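Local coordinates for protein adenylosuccinate lyase (Francisella tularensis subsp. tularensis, PDB 5HW2) that probably cleaves adenylosuccinate to AMP and fumarate, and SAICAR to AICAR and fumarate, in de novo purine biosynthesis, at residues Ser181-Asn186 with Ser210-Pro215; Phe90-Ser95 with Cys188-Glu193; Gly175-Phe180 with Gly203-Glu208. All coordinates share one frame; numbering follows the deposited sequence.

Interaction 1 (Ser181-Asn186 with Ser210-Pro215); sequences SGAVGN and STQVIP. With K (potassium ion), chain M.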
loop_
_atom_site.group_PDB
_atom_site.type_symbol
_atom_site.label_atom_id
_atom_site.label_comp_id
_atom_site.label_asym_id
_atom_site.label_seq_id
_atom_site.Cartn_x
_atom_site.Cartn_y
_atom_site.Cartn_z
ATOM N N SER C 181 -21.181 24.167 11.275
ATOM C CA SER C 181 -21.516 24.812 10.013
ATOM C C SER C 181 -22.858 24.394 9.429
ATOM O O SER C 181 -23.226 24.888 8.357
ATOM C CB SER C 181 -20.411 24.551 8.978
ATOM O OG SER C 181 -20.398 23.197 8.571
ATOM N N GLY C 182 -23.603 23.517 10.089
ATOM C CA GLY C 182 -24.897 23.112 9.576
ATOM C C GLY C 182 -24.799 21.914 8.652
ATOM O O GLY C 182 -23.795 21.199 8.614
ATOM N N ALA C 183 -25.865 21.706 7.878
ATOM C CA ALA C 183 -26.001 20.502 7.065
ATOM C C ALA C 183 -24.862 20.345 6.064
ATOM O O ALA C 183 -24.118 19.362 6.119
ATOM C CB ALA C 183 -27.347 20.501 6.337
ATOM N N VAL C 184 -24.709 21.297 5.149
ATOM C CA VAL C 184 -23.637 21.178 4.170
ATOM C C VAL C 184 -22.646 22.335 4.283
ATOM O O VAL C 184 -21.891 22.599 3.350
ATOM C CB VAL C 184 -24.195 21.059 2.742
ATOM C CG1 VAL C 184 -24.694 19.667 2.488
ATOM C CG2 VAL C 184 -25.287 22.064 2.509
ATOM N N GLY C 185 -22.570 22.941 5.463
ATOM C CA GLY C 185 -21.653 24.038 5.682
ATOM C C GLY C 185 -22.177 25.394 5.275
ATOM O O GLY C 185 -21.379 26.319 5.092
ATOM N N ASN C 186 -23.493 25.544 5.129
ATOM C CA ASN C 186 -24.100 26.794 4.695
ATOM C C ASN C 186 -24.437 27.734 5.844
ATOM O O ASN C 186 -24.812 28.883 5.587
ATOM C CB ASN C 186 -25.370 26.506 3.890
ATOM C CG ASN C 186 -26.171 25.356 4.464
ATOM O OD1 ASN C 186 -25.821 24.796 5.503
ATOM N ND2 ASN C 186 -27.254 24.997 3.788
ATOM N N SER C 210 -15.537 24.030 5.637
ATOM C CA SER C 210 -16.027 22.692 5.922
ATOM C C SER C 210 -17.341 22.471 5.189
ATOM O O SER C 210 -18.157 23.390 5.068
ATOM C CB SER C 210 -16.226 22.478 7.426
ATOM O OG SER C 210 -17.244 23.327 7.930
ATOM N N THR C 211 -17.531 21.253 4.687
ATOM C CA THR C 211 -18.824 20.846 4.155
ATOM C C THR C 211 -19.671 20.317 5.303
ATOM O O THR C 211 -19.747 20.950 6.361
ATOM C CB THR C 211 -18.660 19.791 3.062
ATOM O OG1 THR C 211 -17.983 18.646 3.598
ATOM C CG2 THR C 211 -17.857 20.349 1.897
ATOM N N GLN C 212 -20.306 19.156 5.119
ATOM C CA GLN C 212 -20.936 18.507 6.262
ATOM C C GLN C 212 -19.892 18.056 7.275
ATOM O O GLN C 212 -20.148 18.093 8.484
ATOM C CB GLN C 212 -21.805 17.323 5.811
ATOM C CG GLN C 212 -22.626 16.705 6.954
ATOM C CD GLN C 212 -23.941 16.082 6.500
ATOM O OE1 GLN C 212 -24.059 14.862 6.365
ATOM N NE2 GLN C 212 -24.935 16.922 6.257
ATOM N N VAL C 213 -18.707 17.668 6.809
ATOM C CA VAL C 213 -17.650 17.160 7.670
ATOM C C VAL C 213 -16.416 18.049 7.534
ATOM O O VAL C 213 -16.304 18.871 6.624
ATOM C CB VAL C 213 -17.296 15.695 7.351
ATOM C CG1 VAL C 213 -18.510 14.804 7.530
ATOM C CG2 VAL C 213 -16.749 15.582 5.940
ATOM N N ILE C 214 -15.486 17.864 8.464
ATOM C CA ILE C 214 -14.183 18.524 8.438
ATOM C C ILE C 214 -13.320 17.819 7.397
ATOM O O ILE C 214 -13.419 16.592 7.251
ATOM C CB ILE C 214 -13.538 18.509 9.835
ATOM C CG1 ILE C 214 -14.136 19.614 10.709
ATOM C CG2 ILE C 214 -12.019 18.627 9.762
ATOM C CD1 ILE C 214 -13.546 19.675 12.101
ATOM N N PRO C 215 -12.496 18.539 6.634
ATOM C CA PRO C 215 -11.619 17.889 5.649
ATOM C C PRO C 215 -10.776 16.783 6.273
ATOM O O PRO C 215 -10.186 16.955 7.343
ATOM C CB PRO C 215 -10.746 19.042 5.143
ATOM C CG PRO C 215 -11.571 20.219 5.223
ATOM C CD PRO C 215 -12.414 20.064 6.347
HETATM K K K M . -21.145 20.595 8.799
#

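Interaction 2 (Phe90-Ser95 with Cys188-Glu193); sequences FGVTSS and CILTTE. With FUM (fumaric acid), chain N.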
loop_
_atom_site.group_PDB
_atom_site.type_symbol
_atom_site.label_atom_id
_atom_site.label_comp_id
_atom_site.label_asym_id
_atom_site.label_seq_id
_atom_site.Cartn_x
_atom_site.Cartn_y
_atom_site.Cartn_z
ATOM N N PHE C 90 -29.600 21.592 18.486
ATOM C CA PHE C 90 -30.353 22.545 17.682
ATOM C C PHE C 90 -29.439 23.236 16.677
ATOM O O PHE C 90 -28.382 23.759 17.044
ATOM C CB PHE C 90 -31.030 23.584 18.578
ATOM C CG PHE C 90 -31.716 24.685 17.823
ATOM C CD1 PHE C 90 -32.979 24.494 17.291
ATOM C CD2 PHE C 90 -31.099 25.913 17.647
ATOM C CE1 PHE C 90 -33.614 25.505 16.596
ATOM C CE2 PHE C 90 -31.728 26.929 16.951
ATOM C CZ PHE C 90 -32.988 26.724 16.426
ATOM N N GLY C 91 -29.853 23.239 15.412
ATOM C CA GLY C 91 -29.134 23.955 14.376
ATOM C C GLY C 91 -27.929 23.219 13.828
ATOM O O GLY C 91 -27.580 23.380 12.654
ATOM N N VAL C 92 -27.281 22.412 14.665
ATOM C CA VAL C 92 -26.081 21.703 14.244
ATOM C C VAL C 92 -26.462 20.476 13.423
ATOM O O VAL C 92 -27.587 19.972 13.482
ATOM C CB VAL C 92 -25.216 21.309 15.456
ATOM C CG1 VAL C 92 -24.944 22.517 16.336
ATOM C CG2 VAL C 92 -25.890 20.201 16.251
ATOM N N THR C 93 -25.504 19.997 12.640
ATOM C CA THR C 93 -25.617 18.713 11.969
ATOM C C THR C 93 -24.912 17.647 12.800
ATOM O O THR C 93 -24.120 17.951 13.695
ATOM C CB THR C 93 -25.022 18.770 10.558
ATOM O OG1 THR C 93 -25.475 17.641 9.803
ATOM C CG2 THR C 93 -23.505 18.749 10.619
ATOM N N SER C 94 -25.226 16.384 12.502
ATOM C CA SER C 94 -24.631 15.282 13.252
ATOM C C SER C 94 -23.110 15.327 13.186
ATOM O O SER C 94 -22.430 15.104 14.193
ATOM C CB SER C 94 -25.151 13.944 12.726
ATOM O OG SER C 94 -26.548 13.823 12.929
ATOM N N SER C 95 -22.559 15.633 12.009
ATOM C CA SER C 95 -21.110 15.654 11.849
ATOM C C SER C 95 -20.464 16.842 12.549
ATOM O O SER C 95 -19.251 16.819 12.783
ATOM C CB SER C 95 -20.753 15.660 10.365
ATOM O OG SER C 95 -21.395 14.591 9.690
ATOM N N CYS C 188 -26.977 27.854 7.867
ATOM C CA CYS C 188 -28.361 28.310 7.806
ATOM C C CYS C 188 -28.866 28.704 9.189
ATOM O O CYS C 188 -29.227 29.861 9.429
ATOM C CB CYS C 188 -29.243 27.219 7.197
ATOM S SG CYS C 188 -31.002 27.633 7.140
ATOM N N ILE C 189 -28.887 27.749 10.118
ATOM C CA ILE C 189 -29.403 28.030 11.452
ATOM C C ILE C 189 -28.327 28.655 12.334
ATOM O O ILE C 189 -28.629 29.515 13.170
ATOM C CB ILE C 189 -29.971 26.747 12.081
ATOM C CG1 ILE C 189 -30.775 25.953 11.048
ATOM C CG2 ILE C 189 -30.841 27.078 13.284
ATOM C CD1 ILE C 189 -31.996 26.680 10.518
ATOM N N LEU C 190 -27.072 28.254 12.163
ATOM C CA LEU C 190 -25.982 28.743 12.992
ATOM C C LEU C 190 -25.299 29.948 12.344
ATOM O O LEU C 190 -25.607 30.348 11.220
ATOM C CB LEU C 190 -24.966 27.631 13.249
ATOM C CG LEU C 190 -25.435 26.471 14.130
ATOM C CD1 LEU C 190 -24.376 25.383 14.187
ATOM C CD2 LEU C 190 -25.772 26.967 15.528
ATOM N N THR C 191 -24.357 30.531 13.082
ATOM C CA THR C 191 -23.603 31.690 12.629
ATOM C C THR C 191 -22.124 31.479 12.923
ATOM O O THR C 191 -21.750 30.708 13.809
ATOM C CB THR C 191 -24.083 32.984 13.302
ATOM O OG1 THR C 191 -23.978 32.850 14.724
ATOM C CG2 THR C 191 -25.528 33.284 12.930
ATOM N N THR C 192 -21.282 32.182 12.160
ATOM C CA THR C 192 -19.842 32.101 12.386
ATOM C C THR C 192 -19.470 32.624 13.766
ATOM O O THR C 192 -18.544 32.108 14.404
ATOM C CB THR C 192 -19.087 32.875 11.303
ATOM O OG1 THR C 192 -19.830 34.047 10.941
ATOM C CG2 THR C 192 -18.863 32.005 10.073
ATOM N N GLU C 193 -20.178 33.650 14.244
ATOM C CA GLU C 193 -19.937 34.148 15.594
ATOM C C GLU C 193 -20.262 33.086 16.638
ATOM O O GLU C 193 -19.514 32.905 17.605
ATOM C CB GLU C 193 -20.755 35.414 15.839
ATOM C CG GLU C 193 -20.964 35.742 17.304
ATOM C CD GLU C 193 -21.518 37.135 17.518
ATOM O OE1 GLU C 193 -20.714 38.064 17.744
ATOM O OE2 GLU C 193 -22.755 37.304 17.452
HETATM O OXT FUM N . -29.266 15.792 11.283
HETATM C C FUM N . -28.131 15.456 10.886
HETATM O O FUM N . -27.099 16.050 11.249
HETATM C C4 FUM N . -27.998 14.339 9.940
HETATM C C5 FUM N . -28.663 14.369 8.792
HETATM C C6 FUM N . -28.520 13.241 7.859
HETATM O O7 FUM N . -28.434 13.478 6.635
HETATM O O8 FUM N . -28.500 12.081 8.322
#

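Interaction 3 (Gly175-Phe180 with Gly203-Glu208); sequences GLTVQF and GLPVEE. With K (potassium ion), chain M.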
loop_
_atom_site.group_PDB
_atom_site.type_symbol
_atom_site.label_atom_id
_atom_site.label_comp_id
_atom_site.label_asym_id
_atom_site.label_seq_id
_atom_site.Cartn_x
_atom_site.Cartn_y
_atom_site.Cartn_z
ATOM N N GLY C 175 -3.206 21.300 13.737
ATOM C CA GLY C 175 -3.416 20.237 12.780
ATOM C C GLY C 175 -4.860 19.794 12.840
ATOM O O GLY C 175 -5.359 19.120 11.934
ATOM N N LEU C 176 -5.542 20.186 13.915
ATOM C CA LEU C 176 -6.928 19.824 14.164
ATOM C C LEU C 176 -7.795 21.072 14.226
ATOM O O LEU C 176 -7.321 22.164 14.555
ATOM C CB LEU C 176 -7.074 19.042 15.471
ATOM C CG LEU C 176 -6.313 17.723 15.578
ATOM C CD1 LEU C 176 -6.715 16.988 16.843
ATOM C CD2 LEU C 176 -6.557 16.864 14.346
ATOM N N THR C 177 -9.077 20.896 13.915
ATOM C CA THR C 177 -10.051 21.976 13.951
ATOM C C THR C 177 -11.338 21.466 14.584
ATOM O O THR C 177 -11.446 20.303 14.983
ATOM C CB THR C 177 -10.335 22.528 12.548
ATOM O OG1 THR C 177 -10.657 21.444 11.666
ATOM C CG2 THR C 177 -9.132 23.289 12.008
ATOM N N VAL C 178 -12.320 22.362 14.682
ATOM C CA VAL C 178 -13.692 22.019 15.033
ATOM C C VAL C 178 -14.609 22.777 14.082
ATOM O O VAL C 178 -14.187 23.699 13.381
ATOM C CB VAL C 178 -14.033 22.354 16.500
ATOM C CG1 VAL C 178 -13.302 21.411 17.447
ATOM C CG2 VAL C 178 -13.686 23.801 16.804
ATOM N N GLN C 179 -15.878 22.378 14.056
ATOM C CA GLN C 179 -16.818 22.996 13.134
ATOM C C GLN C 179 -18.219 22.982 13.723
ATOM O O GLN C 179 -18.583 22.087 14.492
ATOM C CB GLN C 179 -16.825 22.287 11.775
ATOM C CG GLN C 179 -17.346 20.863 11.831
ATOM C CD GLN C 179 -18.083 20.460 10.571
ATOM O OE1 GLN C 179 -18.395 21.296 9.725
ATOM N NE2 GLN C 179 -18.372 19.169 10.444
ATOM N N PHE C 180 -19.000 24.003 13.350
ATOM C CA PHE C 180 -20.442 24.092 13.588
ATOM C C PHE C 180 -21.009 24.869 12.395
ATOM O O PHE C 180 -21.279 26.071 12.465
ATOM C CB PHE C 180 -20.789 24.769 14.914
ATOM C CG PHE C 180 -20.105 24.165 16.108
ATOM C CD1 PHE C 180 -20.578 22.993 16.678
ATOM C CD2 PHE C 180 -19.000 24.782 16.672
ATOM C CE1 PHE C 180 -19.950 22.440 17.782
ATOM C CE2 PHE C 180 -18.370 24.237 17.776
ATOM C CZ PHE C 180 -18.846 23.063 18.332
ATOM N N GLY C 203 -11.431 25.015 22.614
ATOM C CA GLY C 203 -10.033 25.370 22.532
ATOM C C GLY C 203 -9.347 25.019 21.231
ATOM O O GLY C 203 -8.112 24.978 21.200
ATOM N N LEU C 204 -10.100 24.764 20.163
ATOM C CA LEU C 204 -9.535 24.417 18.872
ATOM C C LEU C 204 -9.977 25.421 17.815
ATOM O O LEU C 204 -11.057 26.009 17.925
ATOM C CB LEU C 204 -9.958 23.005 18.448
ATOM C CG LEU C 204 -9.422 21.880 19.333
ATOM C CD1 LEU C 204 -9.942 20.535 18.862
ATOM C CD2 LEU C 204 -7.901 21.894 19.352
ATOM N N PRO C 205 -9.164 25.644 16.786
ATOM C CA PRO C 205 -9.535 26.616 15.753
ATOM C C PRO C 205 -10.693 26.121 14.903
ATOM O O PRO C 205 -10.971 24.924 14.801
ATOM C CB PRO C 205 -8.256 26.753 14.921
ATOM C CG PRO C 205 -7.556 25.456 15.118
ATOM C CD PRO C 205 -7.838 25.053 16.535
ATOM N N VAL C 206 -11.372 27.076 14.284
ATOM C CA VAL C 206 -12.520 26.779 13.435
ATOM C C VAL C 206 -12.030 26.305 12.076
ATOM O O VAL C 206 -11.062 26.841 11.523
ATOM C CB VAL C 206 -13.423 28.018 13.304
ATOM C CG1 VAL C 206 -14.586 27.741 12.363
ATOM C CG2 VAL C 206 -13.928 28.450 14.666
ATOM N N GLU C 207 -12.695 25.286 11.536
ATOM C CA GLU C 207 -12.403 24.849 10.180
ATOM C C GLU C 207 -12.701 25.977 9.201
ATOM O O GLU C 207 -13.793 26.553 9.209
ATOM C CB GLU C 207 -13.223 23.609 9.838
ATOM C CG GLU C 207 -12.790 22.930 8.557
ATOM C CD GLU C 207 -11.306 22.632 8.538
ATOM O OE1 GLU C 207 -10.575 23.290 7.768
ATOM O OE2 GLU C 207 -10.869 21.744 9.300
ATOM N N GLU C 208 -11.714 26.295 8.360
ATOM C CA GLU C 208 -11.835 27.450 7.474
ATOM C C GLU C 208 -12.936 27.240 6.442
ATOM O O GLU C 208 -13.795 28.108 6.252
ATOM C CB GLU C 208 -10.493 27.729 6.798
ATOM C CG GLU C 208 -9.302 27.534 7.720
ATOM C CD GLU C 208 -8.228 28.591 7.525
ATOM O OE1 GLU C 208 -8.056 29.437 8.426
ATOM O OE2 GLU C 208 -7.558 28.587 6.469
HETATM K K K M . -21.145 20.595 8.799
#

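Interaction 1 (Ser181-Asn186 with Ser210-Pro215)
Q212 reaches out of segment 210-215 and lies against the carbonyl oxygen of A183. Its CB is 3.1 Å from A183 O, and CG and CD skirt the same oxygen at nearly the same range, because CG stands anti to the backbone N (chi1 -173°) and the chain runs on extended from there. The amide ends the path: NE2 donates to A183 O over 2.6 Å, a short bond with an N-H...O angle of 156°. The oxygen lies close to the plane of the Q212 amide, but seen from A183 the donor sits well above the carbonyl plane, 39° out of it. OE1, the other half of the amide, accepts from S140 of the second subunit, so both ends of the group are held and its flip is fixed. In the lyase 1 (fumarase/aspartase) superfamily active sites are assembled from several subunits, and Q212, seen to bind succinate, is fastened here across such an interface. The two loops also share a potassium ion. S181 OG binds the metal at 2.7 Å, G182 O at the same distance, and T211 O and Q212 O bind it from the other loop; D96 OD1 and a glutamine, Q179, supply the remaining ligands. S181 OG and T211 O come within 3.2 Å of each other because both bind the ion. G185 passes close to the 210-212 backbone, its CA 3.6 Å from S210 O, where its lack of a side chain lets the loops approach.

Interaction 2 (Phe90-Ser95 with Cys188-Glu193)
F90 brings ring atoms CE2 and CZ over against the CG2 methyl of I189, with CE2 to CG2 at 3.8 Å. The two side chains cross at about a right angle, and the methyl meets the ring obliquely. In I189 the branches divide the work: CG2 stands anti to the backbone N and comes forward to the 90-95 segment, while CG1 leads the longer arm away from it. G91 follows, its CA 3.7 Å from I189 CB. With positive phi and no side chain, this glycine lets the backbone come close to I189 and L190.

L190 takes up the other half of the contact. Its CG stands beside the backbone N (chi1 -68°), which carries the isobutyl group towards the backbone of G91 and on to V92. CD1 of L190 touches CG1 of V92 at 3.6 Å, and CG of L190 sits 4.0 Å from G91 O. No hydrogen bond spans the two segments; the contact is van der Waals packing, mostly of apolar groups. The second subunit adds further contacts: its H358 stacks on the F90 ring and hydrogen-bonds G91 N, and its K420 binds C188 O.

Past V92 the chain leads on to the ligand. T93 OG1 donates to a carboxylate oxygen of the bound fumarate, although the position of that oxygen is uncertain, and T93 N is held by D96 OD2. The contact thus lies beside the fumarate-binding T93 and S94, which lead into helix 94-130 and form part of the active site of this member of the fumarase/aspartase superfamily.

Interaction 3 (Gly175-Phe180 with Gly203-Glu208)
OE2 of E207 has two partners: T177 OG1 donates to it in a very short bond, modelled at a doubtful 2.4 Å, and R218 forms a salt bridge to the same oxygen. In T177 the hydroxyl sits between the backbone N and the carbonyl carbon (chi1 51°), while the E207 chain bends at chi2 to bring its carboxylate round beside it. Next to this pair the backbones join in a single beta bridge between V178 and V206. V178 N donates to P205 O over 2.9 Å, and E207 N returns an equal bond to V178 O; both donors lie nearly in line with the carbonyl they address. V206 CA also approaches V178 O, at 3.5 Å.

Nearby, V178 turns its CG1 to CD1 of L204, 3.7 Å away, the two side chains crossing at about a right angle, and CG of P205 rests on L176 O at 3.3 Å. S100 and S103 of helix 94-130 bind Q179 N and T177 O, tying the bridged strand-like segment to that helix. Q179 OE1, 3.0 Å from the potassium ion it binds, also accepts from S210 OG. The salt bridge from R218 would be expected to keep the buried E207 carboxylate ionised.

All three contacts lie towards one end of the elongated chain, within the lyase domain, their centres 9 to 14 Å apart. Interactions 1 and 3 pair the loop that follows helix 151-173 with the loop preceding helix 217-244, helix 192-202 intervening; interaction 2 brings the residues leading into helix 94-130 against the approach to helix 192-202. Along the chain the order is 90-95, 175-180, 181-186, 188-193, 203-208, 210-215, so the segments of every pair of interactions alternate. Q179 carries interaction 3 to the potassium ion of interaction 1, while T93 and Q212 bring interactions 1 and 2 together beside fumarate. The second subunit touches all three, so the metal site and the ligand pocket both lie at a subunit interface.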